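Local coordinates for uncharacterized protein (Bacteroides eggerthii DSM 20697, PDB 4ECO) that is of unknown function but carries a long array of leucine-rich repeats, a scaffold that in relatives commonly serves protein binding, at residues A[261-265]-A[280-286]; A[295-300]-A[325-329]; A[251-255]-A[272-276]; A[329-335]-A[353-359]; A[202-206]-A[243-249]. All coordinates share one frame. Residues are numbered along the deposited sequence.

Contact 1: residues A[261-265]-A[280-286]; sequences NLTKL and VACNRGI
Neither 261-265 nor 280-286 is a regular helix or strand; both are coil on successive turns of the leucine-rich repeat solenoid, the second following strand 277-279. The nearest CA atoms are those of T263 and I286, 4.2 Å apart. N283 to I286 forms a type I beta turn, closed by I286 N to N283 O at 3.3 Å. G285 suits the close approach, since a CB would point toward 261-265 and clash with L262 O. A water bridges the chains, donating to L262 O (2.8 Å) and accepting from G285 N (2.9 Å). The leucines share the m,t rotamer. L265 reaches with CD2 to V280 CG1 (3.7 Å) and to I286 CD1 (3.6 Å). I286, also m,t, lays CG1 4.0 Å from L262 CB, its extended end filling the space between both leucines. N283, chi1 m, points its CA-to-CB bond toward 261-265, and its OD1 comes 3.7 Å from L262 CD1; yet its amide is spent on backbone, OD1 accepting from C259 N and ND2 donating to V256 O, the role of the asparagine in leucine-rich repeats. No direct hydrogen bond crosses the contact, so cohesion between these coils rests on aliphatic packing inside and one bridging water.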
# COMPACT_ATOMS: atom_id res chain seq x y z
N ASN A 261 12.65 21.02 -4.69
CA ASN A 261 12.61 22.46 -4.84
C ASN A 261 11.28 22.94 -5.48
O ASN A 261 11.11 24.16 -5.70
CB ASN A 261 13.83 22.96 -5.60
CG ASN A 261 15.11 22.64 -4.85
OD1 ASN A 261 15.20 22.80 -3.61
ND2 ASN A 261 16.10 22.10 -5.55
N LEU A 262 10.31 22.03 -5.65
CA LEU A 262 8.98 22.41 -6.10
C LEU A 262 8.25 23.11 -4.95
O LEU A 262 8.30 22.61 -3.83
CB LEU A 262 8.15 21.19 -6.59
CG LEU A 262 8.58 20.46 -7.85
CD1 LEU A 262 7.62 19.38 -8.18
CD2 LEU A 262 8.69 21.38 -9.05
N THR A 263 7.59 24.24 -5.22
CA THR A 263 6.80 24.97 -4.22
C THR A 263 5.35 24.92 -4.65
O THR A 263 4.46 25.31 -3.89
CB THR A 263 7.31 26.39 -3.99
OG1 THR A 263 7.50 27.08 -5.23
CG2 THR A 263 8.57 26.43 -3.16
N LYS A 264 5.11 24.42 -5.88
CA LYS A 264 3.81 24.21 -6.52
C LYS A 264 3.97 23.17 -7.59
O LYS A 264 5.10 22.87 -7.98
CB LYS A 264 3.24 25.53 -7.10
CG LYS A 264 3.92 26.02 -8.38
CD LYS A 264 3.27 27.23 -8.99
CE LYS A 264 3.63 27.33 -10.44
NZ LYS A 264 3.34 28.68 -10.98
N LEU A 265 2.87 22.59 -8.07
CA LEU A 265 2.94 21.61 -9.17
C LEU A 265 3.14 22.34 -10.48
O LEU A 265 2.58 23.43 -10.62
CB LEU A 265 1.69 20.71 -9.24
CG LEU A 265 1.43 19.78 -8.05
CD1 LEU A 265 0.15 19.00 -8.26
CD2 LEU A 265 2.58 18.80 -7.85
N VAL A 280 2.45 12.47 -8.03
CA VAL A 280 3.02 13.73 -7.53
C VAL A 280 3.45 13.52 -6.07
O VAL A 280 3.40 14.45 -5.25
CB VAL A 280 2.09 14.97 -7.71
CG1 VAL A 280 2.07 15.43 -9.17
CG2 VAL A 280 0.67 14.69 -7.20
N ALA A 281 3.91 12.29 -5.76
CA ALA A 281 4.35 11.92 -4.42
C ALA A 281 5.74 12.54 -4.09
O ALA A 281 6.51 12.83 -5.00
CB ALA A 281 4.40 10.42 -4.30
N CYS A 282 6.02 12.73 -2.79
CA CYS A 282 7.28 13.22 -2.19
C CYS A 282 7.59 14.66 -2.52
O CYS A 282 8.76 15.04 -2.40
CB CYS A 282 8.49 12.36 -2.55
SG CYS A 282 8.42 10.66 -1.94
N ASN A 283 6.60 15.48 -2.88
CA ASN A 283 6.92 16.89 -3.14
C ASN A 283 6.59 17.71 -1.87
O ASN A 283 5.62 18.47 -1.83
CB ASN A 283 6.19 17.37 -4.36
CG ASN A 283 6.58 16.65 -5.61
OD1 ASN A 283 7.77 16.50 -5.92
ND2 ASN A 283 5.59 16.19 -6.36
N ARG A 284 7.42 17.51 -0.83
CA ARG A 284 7.24 18.11 0.48
C ARG A 284 7.73 19.54 0.56
O ARG A 284 7.52 20.17 1.60
CB ARG A 284 7.88 17.28 1.56
CG ARG A 284 6.84 16.37 2.17
CD ARG A 284 7.42 15.38 3.15
NE ARG A 284 6.35 14.55 3.67
CZ ARG A 284 6.52 13.51 4.47
NH1 ARG A 284 7.74 13.16 4.86
NH2 ARG A 284 5.47 12.79 4.87
N GLY A 285 8.25 20.08 -0.54
CA GLY A 285 8.60 21.49 -0.63
C GLY A 285 7.34 22.32 -0.84
O GLY A 285 7.33 23.53 -0.57
N ILE A 286 6.26 21.66 -1.33
CA ILE A 286 4.95 22.24 -1.63
C ILE A 286 4.11 22.25 -0.36
O ILE A 286 3.85 21.18 0.21
CB ILE A 286 4.19 21.50 -2.79
CG1 ILE A 286 5.13 21.10 -3.97
CG2 ILE A 286 2.96 22.32 -3.25
CD1 ILE A 286 4.47 20.31 -5.12
O HOH W 1 8.44 19.87 -3.44

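Contact 2: residues A[295-300]-A[325-329]; sequences WQALAD and SLQKM
S325 ends up opposite A299, CA to CA 5.6 Å, where the last turns of helix 288-300 meet the short helix 323-326. With chi1 m, S325 donates from OG to D300 OD1 at 2.8 Å, while its carbonyl O lies 3.3 Å from A299 CB; alanine's small methyl permits this close approach. L326 begins a type I turn to M329 (M329 N to L326 O, 3.1 Å), and its CD2 comes within 4.3 Å of W295 CZ2. Both helices lie on the convex side of the leucine-rich repeat solenoid, in consecutive repeats, and pack side by side over the core behind the parallel sheet. K328 runs out nearly extended (m,t,t,t), so that CD passes 3.4 Å from A299 O and NZ makes a salt bridge with D300 OD1 at 2.9 Å; that one carboxylate oxygen thus serves serine and lysine together. Selenomethionine M329, m,t,p, turns inward, setting CG 3.8 Å from A299 CB and SE 3.5 Å from W295 NE1, a Met-aromatic contact at the ring edge, 85° off the normal.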
# COMPACT_ATOMS: atom_id res chain seq x y z
N TRP A 295 -4.29 20.39 -6.81
CA TRP A 295 -5.20 19.24 -6.97
C TRP A 295 -6.59 19.77 -7.40
O TRP A 295 -7.13 19.26 -8.39
CB TRP A 295 -5.28 18.40 -5.68
CG TRP A 295 -6.13 17.15 -5.73
CD1 TRP A 295 -6.92 16.72 -6.75
CD2 TRP A 295 -6.31 16.19 -4.66
NE1 TRP A 295 -7.56 15.54 -6.40
CE2 TRP A 295 -7.22 15.21 -5.12
CE3 TRP A 295 -5.80 16.08 -3.35
CZ2 TRP A 295 -7.62 14.12 -4.32
CZ3 TRP A 295 -6.18 15.00 -2.57
CH2 TRP A 295 -7.08 14.04 -3.05
N GLN A 296 -7.10 20.83 -6.71
CA GLN A 296 -8.41 21.41 -7.00
C GLN A 296 -8.47 21.87 -8.44
O GLN A 296 -9.44 21.56 -9.14
CB GLN A 296 -8.75 22.58 -6.06
CG GLN A 296 -10.24 22.93 -6.08
CD GLN A 296 -10.72 23.70 -4.87
OE1 GLN A 296 -10.73 23.23 -3.71
NE2 GLN A 296 -11.25 24.87 -5.14
N ALA A 297 -7.40 22.56 -8.88
CA ALA A 297 -7.24 23.10 -10.23
C ALA A 297 -7.32 21.98 -11.27
O ALA A 297 -7.97 22.16 -12.30
CB ALA A 297 -5.91 23.83 -10.33
N LEU A 298 -6.70 20.81 -10.97
CA LEU A 298 -6.72 19.63 -11.83
C LEU A 298 -8.16 19.11 -11.98
O LEU A 298 -8.61 18.91 -13.12
CB LEU A 298 -5.79 18.54 -11.31
CG LEU A 298 -4.30 18.74 -11.59
CD1 LEU A 298 -3.45 17.86 -10.72
CD2 LEU A 298 -3.98 18.51 -13.04
N ALA A 299 -8.90 18.97 -10.86
CA ALA A 299 -10.31 18.53 -10.83
C ALA A 299 -11.23 19.50 -11.62
O ALA A 299 -12.15 19.05 -12.32
CB ALA A 299 -10.79 18.43 -9.40
N ASP A 300 -10.95 20.82 -11.51
CA ASP A 300 -11.74 21.86 -12.16
C ASP A 300 -11.41 21.98 -13.66
O ASP A 300 -12.25 22.47 -14.43
CB ASP A 300 -11.53 23.21 -11.46
CG ASP A 300 -12.05 23.27 -10.03
OD1 ASP A 300 -13.03 22.53 -9.72
OD2 ASP A 300 -11.49 24.05 -9.23
N SER A 325 -15.57 20.08 -6.40
CA SER A 325 -14.45 19.90 -7.32
C SER A 325 -14.13 18.42 -7.42
O SER A 325 -13.92 17.93 -8.52
CB SER A 325 -13.24 20.71 -6.86
OG SER A 325 -13.45 22.10 -7.03
N LEU A 326 -14.14 17.70 -6.27
CA LEU A 326 -13.89 16.26 -6.17
C LEU A 326 -14.92 15.47 -7.00
O LEU A 326 -14.54 14.53 -7.69
CB LEU A 326 -13.91 15.78 -4.71
CG LEU A 326 -12.79 16.26 -3.76
CD1 LEU A 326 -12.83 15.51 -2.45
CD2 LEU A 326 -11.43 16.05 -4.36
N GLN A 327 -16.21 15.86 -6.94
CA GLN A 327 -17.34 15.24 -7.65
C GLN A 327 -17.12 15.14 -9.16
O GLN A 327 -17.70 14.25 -9.80
CB GLN A 327 -18.63 16.06 -7.42
CG GLN A 327 -19.28 16.00 -6.03
CD GLN A 327 -20.31 17.11 -5.84
OE1 GLN A 327 -20.54 17.97 -6.71
NE2 GLN A 327 -20.96 17.12 -4.67
N LYS A 328 -16.33 16.08 -9.73
CA LYS A 328 -16.03 16.18 -11.16
C LYS A 328 -15.14 15.03 -11.65
O LYS A 328 -15.23 14.64 -12.81
CB LYS A 328 -15.34 17.51 -11.50
CG LYS A 328 -16.07 18.76 -11.04
CD LYS A 328 -15.30 20.03 -11.43
CE LYS A 328 -16.08 21.28 -11.11
NZ LYS A 328 -15.35 22.50 -11.50
N MSE A 329 -14.29 14.50 -10.77
CA MSE A 329 -13.32 13.43 -11.09
C MSE A 329 -14.02 12.04 -11.16
O MSE A 329 -13.61 11.08 -10.49
CB MSE A 329 -12.20 13.40 -10.05
CG MSE A 329 -11.58 14.76 -9.78
SE MSE A 329 -9.92 14.49 -8.83
CE MSE A 329 -8.81 14.27 -10.35

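Contact 3: residues A[251-255]-A[272-276]; sequences LTDVE and LPEMQ
Two consecutive turns of the leucine-rich repeat solenoid meet here, just where each enters the parallel sheet: 251-255 runs into strand 253-257, while residues 272-276 lead to strand 277-279. T252 and M275 are in register, their CA atoms 4.0 Å apart. One direct hydrogen bond joins the backbones, Q276 N to T252 O, at 2.7 Å and 158°. Slightly earlier the chains part enough for a water, which donates to L251 O (2.7 Å) and accepts from E274 N (3.0 Å); M275 CA also makes a CA-H...O contact with L251 O at 3.5 Å. Apolar packing fills the inner side. L251 (t,p) and L272 (m,t) touch through their CD2 atoms at 3.8 Å, V254 CG2 lies 3.9 Å from L272 CD1, and V254 CB meets SE of selenomethionine M275 at 3.8 Å, branched and flexible side chains interlocking without polar groups. D253 forms a salt bridge and Q276 a hydrogen bond with R142 of helix 135-142. T252, chi1 p, donates from OG1 to D253 OD1 at 2.7 Å.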
# COMPACT_ATOMS: atom_id res chain seq x y z
N LEU A 251 -0.93 11.37 -24.09
CA LEU A 251 -0.21 11.44 -22.83
C LEU A 251 -1.16 11.14 -21.68
O LEU A 251 -1.91 12.01 -21.26
CB LEU A 251 0.49 12.82 -22.67
CG LEU A 251 1.43 12.97 -21.47
CD1 LEU A 251 2.49 11.90 -21.42
CD2 LEU A 251 2.08 14.32 -21.48
N THR A 252 -1.12 9.89 -21.18
CA THR A 252 -2.00 9.33 -20.14
C THR A 252 -1.29 9.11 -18.80
O THR A 252 -1.95 9.08 -17.77
CB THR A 252 -2.58 7.96 -20.59
OG1 THR A 252 -1.55 6.97 -20.76
CG2 THR A 252 -3.41 8.07 -21.85
N ASP A 253 0.03 8.92 -18.82
CA ASP A 253 0.78 8.66 -17.58
C ASP A 253 1.86 9.70 -17.36
O ASP A 253 2.80 9.76 -18.14
CB ASP A 253 1.39 7.25 -17.60
CG ASP A 253 0.38 6.13 -17.60
OD1 ASP A 253 -0.35 5.99 -18.61
OD2 ASP A 253 0.36 5.35 -16.64
N VAL A 254 1.70 10.53 -16.32
CA VAL A 254 2.65 11.59 -15.97
C VAL A 254 3.08 11.44 -14.51
O VAL A 254 2.24 11.21 -13.64
CB VAL A 254 2.11 13.01 -16.27
CG1 VAL A 254 3.08 14.07 -15.79
CG2 VAL A 254 1.81 13.19 -17.75
N GLU A 255 4.40 11.55 -14.26
CA GLU A 255 4.97 11.49 -12.92
C GLU A 255 5.96 12.64 -12.69
O GLU A 255 6.84 12.88 -13.53
CB GLU A 255 5.65 10.14 -12.68
CG GLU A 255 6.45 10.11 -11.39
CD GLU A 255 7.01 8.78 -10.97
OE1 GLU A 255 6.22 7.89 -10.56
OE2 GLU A 255 8.25 8.62 -11.00
N LEU A 272 -3.21 19.48 -19.81
CA LEU A 272 -3.26 18.23 -20.58
C LEU A 272 -4.71 17.77 -20.83
O LEU A 272 -5.58 17.94 -19.97
CB LEU A 272 -2.46 17.10 -19.88
CG LEU A 272 -0.93 17.29 -19.76
CD1 LEU A 272 -0.33 16.23 -18.89
CD2 LEU A 272 -0.22 17.30 -21.13
N PRO A 273 -5.00 17.20 -22.02
CA PRO A 273 -6.40 16.80 -22.29
C PRO A 273 -6.78 15.37 -21.85
O PRO A 273 -7.97 15.13 -21.62
CB PRO A 273 -6.49 16.91 -23.82
CG PRO A 273 -5.08 16.67 -24.32
CD PRO A 273 -4.13 16.96 -23.20
N GLU A 274 -5.81 14.42 -21.79
CA GLU A 274 -6.16 13.02 -21.56
C GLU A 274 -5.35 12.30 -20.47
O GLU A 274 -5.34 11.06 -20.47
CB GLU A 274 -5.99 12.26 -22.90
CG GLU A 274 -6.98 12.64 -24.00
CD GLU A 274 -8.43 12.25 -23.77
OE1 GLU A 274 -8.69 11.33 -22.96
OE2 GLU A 274 -9.30 12.85 -24.44
N MSE A 275 -4.73 13.03 -19.52
CA MSE A 275 -3.93 12.40 -18.45
C MSE A 275 -4.83 11.51 -17.57
O MSE A 275 -5.91 11.94 -17.19
CB MSE A 275 -3.21 13.48 -17.61
CG MSE A 275 -2.36 12.91 -16.47
SE MSE A 275 -1.39 14.30 -15.52
CE MSE A 275 -2.84 15.38 -14.92
N GLN A 276 -4.38 10.27 -17.28
CA GLN A 276 -5.12 9.27 -16.49
C GLN A 276 -4.41 8.97 -15.18
O GLN A 276 -5.05 8.98 -14.13
CB GLN A 276 -5.32 7.96 -17.28
CG GLN A 276 -6.12 8.15 -18.57
CD GLN A 276 -6.42 6.88 -19.31
OE1 GLN A 276 -5.57 6.04 -19.54
NE2 GLN A 276 -7.64 6.78 -19.80
O HOH W 2 -2.84 14.31 -22.29

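Contact 4: residues A[329-335]-A[353-359]; sequences MKKLGML and IKLASLN
This is a parallel strand pairing between neighbouring turns of the solenoid, strand 334-336 beside strand 354-359, with the loop leading into it. A type I turn from M329 to L332 (L332 N to M329 O, 2.9 Å) precedes the pairing. A water donates to K330 O and L332 O and accepts from K354 N, each at 2.8 Å. G333 O then takes A356 N at 2.7 Å and, weakly, S357 N at 3.3 Å. L335 N gives a weak bond to S357 O (3.4 Å), and N359 N bonds L335 O (3.1 Å), placing M334 beside S357 and L335 beside L358, with CA atoms 4.7 and 5.2 Å apart. Parallel pairing of one repeat with the next builds the concave sheet of leucine-rich repeats. M334 CG lies 3.6 Å from S357 CB on the face Q146 touches. L335 and L358, both t,p, turn into the core, CD2 to CD1 4.2 Å. Ahead of them, L332 (t,p) brings CG 3.8 Å from L355 CD2 and CB 4.0 Å from I353 CG2, compact aliphatic groups suiting an interior.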
# COMPACT_ATOMS: atom_id res chain seq x y z
N MSE A 329 -14.29 14.50 -10.77
CA MSE A 329 -13.32 13.43 -11.09
C MSE A 329 -14.02 12.04 -11.16
O MSE A 329 -13.61 11.08 -10.49
CB MSE A 329 -12.20 13.40 -10.05
CG MSE A 329 -11.58 14.76 -9.78
SE MSE A 329 -9.92 14.49 -8.83
CE MSE A 329 -8.81 14.27 -10.35
N LYS A 330 -15.03 11.94 -12.04
CA LYS A 330 -15.89 10.77 -12.27
C LYS A 330 -15.09 9.53 -12.61
O LYS A 330 -15.46 8.46 -12.18
CB LYS A 330 -16.92 11.05 -13.38
CG LYS A 330 -17.76 12.28 -13.05
CD LYS A 330 -19.01 12.45 -13.89
CE LYS A 330 -19.79 13.67 -13.45
NZ LYS A 330 -19.00 14.93 -13.62
N LYS A 331 -13.97 9.67 -13.33
CA LYS A 331 -13.19 8.51 -13.73
C LYS A 331 -12.19 8.06 -12.63
O LYS A 331 -11.50 7.06 -12.87
CB LYS A 331 -12.43 8.80 -15.04
CG LYS A 331 -13.23 8.55 -16.31
CD LYS A 331 -12.39 8.78 -17.55
CE LYS A 331 -12.49 7.64 -18.53
NZ LYS A 331 -11.61 7.86 -19.71
N LEU A 332 -12.14 8.72 -11.44
CA LEU A 332 -11.18 8.35 -10.38
C LEU A 332 -11.40 6.93 -9.83
O LEU A 332 -12.51 6.59 -9.44
CB LEU A 332 -11.20 9.35 -9.21
CG LEU A 332 -10.17 9.15 -8.08
CD1 LEU A 332 -8.73 9.27 -8.59
CD2 LEU A 332 -10.42 10.12 -6.96
N GLY A 333 -10.33 6.13 -9.78
CA GLY A 333 -10.40 4.76 -9.29
C GLY A 333 -9.36 4.38 -8.26
O GLY A 333 -9.51 3.37 -7.56
N MSE A 334 -8.27 5.16 -8.17
CA MSE A 334 -7.20 4.87 -7.21
C MSE A 334 -6.70 6.14 -6.55
O MSE A 334 -6.36 7.12 -7.24
CB MSE A 334 -6.03 4.14 -7.87
CG MSE A 334 -6.32 2.69 -8.23
SE MSE A 334 -4.84 1.86 -9.21
CE MSE A 334 -3.41 1.99 -7.81
N LEU A 335 -6.70 6.14 -5.20
CA LEU A 335 -6.21 7.28 -4.42
C LEU A 335 -5.40 6.79 -3.25
O LEU A 335 -5.86 5.89 -2.51
CB LEU A 335 -7.38 8.16 -3.95
CG LEU A 335 -7.04 9.37 -3.09
CD1 LEU A 335 -6.18 10.40 -3.87
CD2 LEU A 335 -8.30 9.99 -2.56
N ILE A 353 -18.35 7.98 -7.61
CA ILE A 353 -16.92 7.76 -7.87
C ILE A 353 -16.59 6.42 -7.21
O ILE A 353 -16.76 6.28 -6.00
CB ILE A 353 -16.06 8.97 -7.40
CG1 ILE A 353 -16.21 10.14 -8.40
CG2 ILE A 353 -14.58 8.58 -7.20
CD1 ILE A 353 -16.05 11.50 -7.82
N LYS A 354 -16.21 5.43 -8.02
CA LYS A 354 -15.94 4.07 -7.58
C LYS A 354 -14.44 3.79 -7.46
O LYS A 354 -13.74 3.72 -8.47
CB LYS A 354 -16.59 3.07 -8.57
CG LYS A 354 -18.09 3.22 -8.73
CD LYS A 354 -18.86 2.74 -7.51
CE LYS A 354 -20.33 2.99 -7.68
NZ LYS A 354 -21.05 2.76 -6.41
N LEU A 355 -13.94 3.64 -6.23
CA LEU A 355 -12.53 3.36 -6.02
C LEU A 355 -12.25 1.84 -5.94
O LEU A 355 -13.01 1.09 -5.32
CB LEU A 355 -11.99 4.06 -4.76
CG LEU A 355 -12.04 5.60 -4.73
CD1 LEU A 355 -11.64 6.12 -3.39
CD2 LEU A 355 -11.13 6.22 -5.78
N ALA A 356 -11.15 1.42 -6.58
CA ALA A 356 -10.61 0.05 -6.57
C ALA A 356 -9.49 -0.05 -5.52
O ALA A 356 -9.25 -1.11 -4.94
CB ALA A 356 -10.09 -0.32 -7.94
N SER A 357 -8.82 1.08 -5.26
CA SER A 357 -7.77 1.25 -4.26
C SER A 357 -8.05 2.49 -3.46
O SER A 357 -8.41 3.50 -4.03
CB SER A 357 -6.39 1.35 -4.93
OG SER A 357 -5.86 0.10 -5.33
N LEU A 358 -7.85 2.42 -2.16
CA LEU A 358 -7.93 3.56 -1.25
C LEU A 358 -7.00 3.29 -0.08
O LEU A 358 -7.05 2.25 0.55
CB LEU A 358 -9.36 3.87 -0.80
CG LEU A 358 -9.57 5.09 0.11
CD1 LEU A 358 -9.22 6.40 -0.61
CD2 LEU A 358 -10.98 5.12 0.65
N ASN A 359 -6.08 4.20 0.12
CA ASN A 359 -5.11 4.11 1.20
C ASN A 359 -4.87 5.52 1.76
O ASN A 359 -4.25 6.34 1.10
CB ASN A 359 -3.81 3.45 0.72
CG ASN A 359 -2.95 2.91 1.84
OD1 ASN A 359 -2.67 3.60 2.84
ND2 ASN A 359 -2.53 1.64 1.69
O HOH W 3 -15.06 6.31 -10.45

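Contact 5: residues A[202-206]-A[243-249]; sequences VMRLT and LKWDNLK
In successive turns of the leucine-rich repeat solenoid, the end of one 3-10 segment, 202-204, packs against another, 245-247, each running into an inverse gamma turn centred on L205 or L248. CA atoms pair M203 with W245 at 5.6 Å and T206 with L248 at 4.5 Å. Selenomethionine M203, its side chain extended as m,t,t, lies along one face of the W245 indole: CG sits 3.5 Å from the centroid of the six-membered ring, 11° off its normal, a CH-pi contact, and SE lies 4.3 Å from the five-membered centroid, 13° off, a Met-aromatic contact. An unbranched, polarizable chain suits a flat ring. V202 CG1 meets the ring edge at CH2, 4.1 Å away. Beside the indole, M203 CB touches L243 CB at 3.8 Å, and R204 CG lies 3.8 Å from L243 CD2. L248 inserts between carbonyls, CD1 3.3 Å from M203 O and CG 3.4 Å from L205 O, while T206 CG2 rests 3.8 Å from N247 CB. No hydrogen bond crosses. R204's guanidinium is held by G102 O and E241. The pair precedes strands 210-214 and 253-257 of the parallel sheet, with Y238 of helix 233-238 against L243 and F268 meeting W245.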
# COMPACT_ATOMS: atom_id res chain seq x y z
N VAL A 202 8.66 19.86 -25.38
CA VAL A 202 7.96 18.60 -25.09
C VAL A 202 6.52 18.63 -25.76
O VAL A 202 6.04 17.59 -26.21
CB VAL A 202 7.94 18.35 -23.55
CG1 VAL A 202 7.09 17.13 -23.18
CG2 VAL A 202 9.35 18.17 -23.03
N MSE A 203 5.91 19.85 -25.92
CA MSE A 203 4.62 20.09 -26.59
C MSE A 203 4.62 19.66 -28.07
O MSE A 203 3.55 19.63 -28.70
CB MSE A 203 4.26 21.58 -26.56
CG MSE A 203 4.11 22.21 -25.20
SE MSE A 203 3.60 24.07 -25.49
CE MSE A 203 3.90 24.79 -23.70
N ARG A 204 5.82 19.44 -28.64
CA ARG A 204 5.95 19.02 -30.03
C ARG A 204 5.77 17.50 -30.12
O ARG A 204 5.34 17.01 -31.17
CB ARG A 204 7.29 19.45 -30.61
CG ARG A 204 7.30 19.50 -32.14
CD ARG A 204 8.46 20.31 -32.63
NE ARG A 204 8.53 20.42 -34.08
CZ ARG A 204 9.21 19.59 -34.87
NH1 ARG A 204 9.89 18.58 -34.35
NH2 ARG A 204 9.22 19.77 -36.18
N LEU A 205 6.06 16.76 -29.03
CA LEU A 205 5.98 15.29 -28.98
C LEU A 205 4.52 14.87 -28.79
O LEU A 205 4.12 14.38 -27.73
CB LEU A 205 6.88 14.73 -27.85
CG LEU A 205 8.27 15.39 -27.69
CD1 LEU A 205 8.95 14.91 -26.44
CD2 LEU A 205 9.14 15.22 -28.92
N THR A 206 3.72 15.06 -29.85
CA THR A 206 2.28 14.80 -29.85
C THR A 206 1.96 13.30 -29.75
O THR A 206 0.79 12.96 -29.56
CB THR A 206 1.59 15.41 -31.10
OG1 THR A 206 2.12 14.83 -32.29
CG2 THR A 206 1.73 16.94 -31.16
N LEU A 243 2.59 25.33 -30.94
CA LEU A 243 2.58 24.11 -30.15
C LEU A 243 1.63 24.30 -28.97
O LEU A 243 1.54 25.39 -28.39
CB LEU A 243 3.99 23.74 -29.68
CG LEU A 243 5.12 23.66 -30.73
CD1 LEU A 243 6.45 23.55 -30.05
CD2 LEU A 243 4.95 22.47 -31.67
N LYS A 244 0.88 23.24 -28.65
CA LYS A 244 -0.12 23.30 -27.59
C LYS A 244 -0.11 22.03 -26.80
O LYS A 244 0.07 20.95 -27.37
CB LYS A 244 -1.52 23.53 -28.19
CG LYS A 244 -1.77 24.93 -28.75
CD LYS A 244 -2.94 24.98 -29.72
CE LYS A 244 -3.29 26.42 -30.06
NZ LYS A 244 -4.30 26.53 -31.14
N TRP A 245 -0.39 22.14 -25.50
CA TRP A 245 -0.53 20.98 -24.63
C TRP A 245 -1.76 20.16 -25.02
O TRP A 245 -1.76 18.94 -24.82
CB TRP A 245 -0.59 21.37 -23.15
CG TRP A 245 0.74 21.80 -22.59
CD1 TRP A 245 1.06 23.03 -22.09
CD2 TRP A 245 1.92 21.00 -22.46
NE1 TRP A 245 2.36 23.04 -21.64
CE2 TRP A 245 2.92 21.81 -21.87
CE3 TRP A 245 2.25 19.67 -22.80
CZ2 TRP A 245 4.22 21.34 -21.62
CZ3 TRP A 245 3.54 19.19 -22.53
CH2 TRP A 245 4.50 20.03 -21.94
N ASP A 246 -2.77 20.81 -25.63
CA ASP A 246 -3.99 20.15 -26.08
C ASP A 246 -3.72 19.09 -27.15
O ASP A 246 -4.48 18.14 -27.25
CB ASP A 246 -5.01 21.16 -26.61
CG ASP A 246 -6.40 20.56 -26.81
OD1 ASP A 246 -7.00 20.11 -25.81
OD2 ASP A 246 -6.88 20.55 -27.97
N ASN A 247 -2.62 19.22 -27.90
CA ASN A 247 -2.25 18.29 -28.98
C ASN A 247 -1.64 16.97 -28.46
O ASN A 247 -1.59 16.00 -29.23
CB ASN A 247 -1.29 18.97 -29.94
CG ASN A 247 -1.88 20.17 -30.63
OD1 ASN A 247 -1.26 21.21 -30.71
ND2 ASN A 247 -3.13 20.05 -31.10
N LEU A 248 -1.23 16.91 -27.18
CA LEU A 248 -0.70 15.69 -26.57
C LEU A 248 -1.88 14.83 -26.07
O LEU A 248 -2.13 14.66 -24.86
CB LEU A 248 0.32 16.02 -25.47
CG LEU A 248 1.78 16.13 -25.93
CD1 LEU A 248 1.99 17.28 -26.95
CD2 LEU A 248 2.70 16.29 -24.75
N LYS A 249 -2.62 14.30 -27.05
CA LYS A 249 -3.83 13.52 -26.89
C LYS A 249 -3.58 12.10 -26.34
O LYS A 249 -4.50 11.48 -25.81
CB LYS A 249 -4.52 13.41 -28.26
CG LYS A 249 -4.96 14.74 -28.91
CD LYS A 249 -6.16 15.41 -28.25
CE LYS A 249 -6.55 16.68 -28.96
NZ LYS A 249 -7.44 17.52 -28.11

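How the contacts relate
Along the chain contact 5 closes first; contacts 3 and 1 then interlace, their segments alternating, and contacts 2 and 4 follow. Contact 1 adjoins contact 3 in sequence, centres about 18 Å apart, and its nearest atoms stay about 5 Å from contact 2. Contacts 3 and 4 both reach the same long parallel sheet, whereas contact 2 joins two helices outside it. Contacts 2 and 4, centres about 13 Å apart, share M329 and touch through W295 CH2 and L335 CD1 at 3.8 Å. Contact 3 meets contact 2 where M275 CE reaches L298 CD2 (3.8 Å), and contact 5 where P273 CG reaches D246 O (3.3 Å). All five join neighbouring repeats along the solenoid.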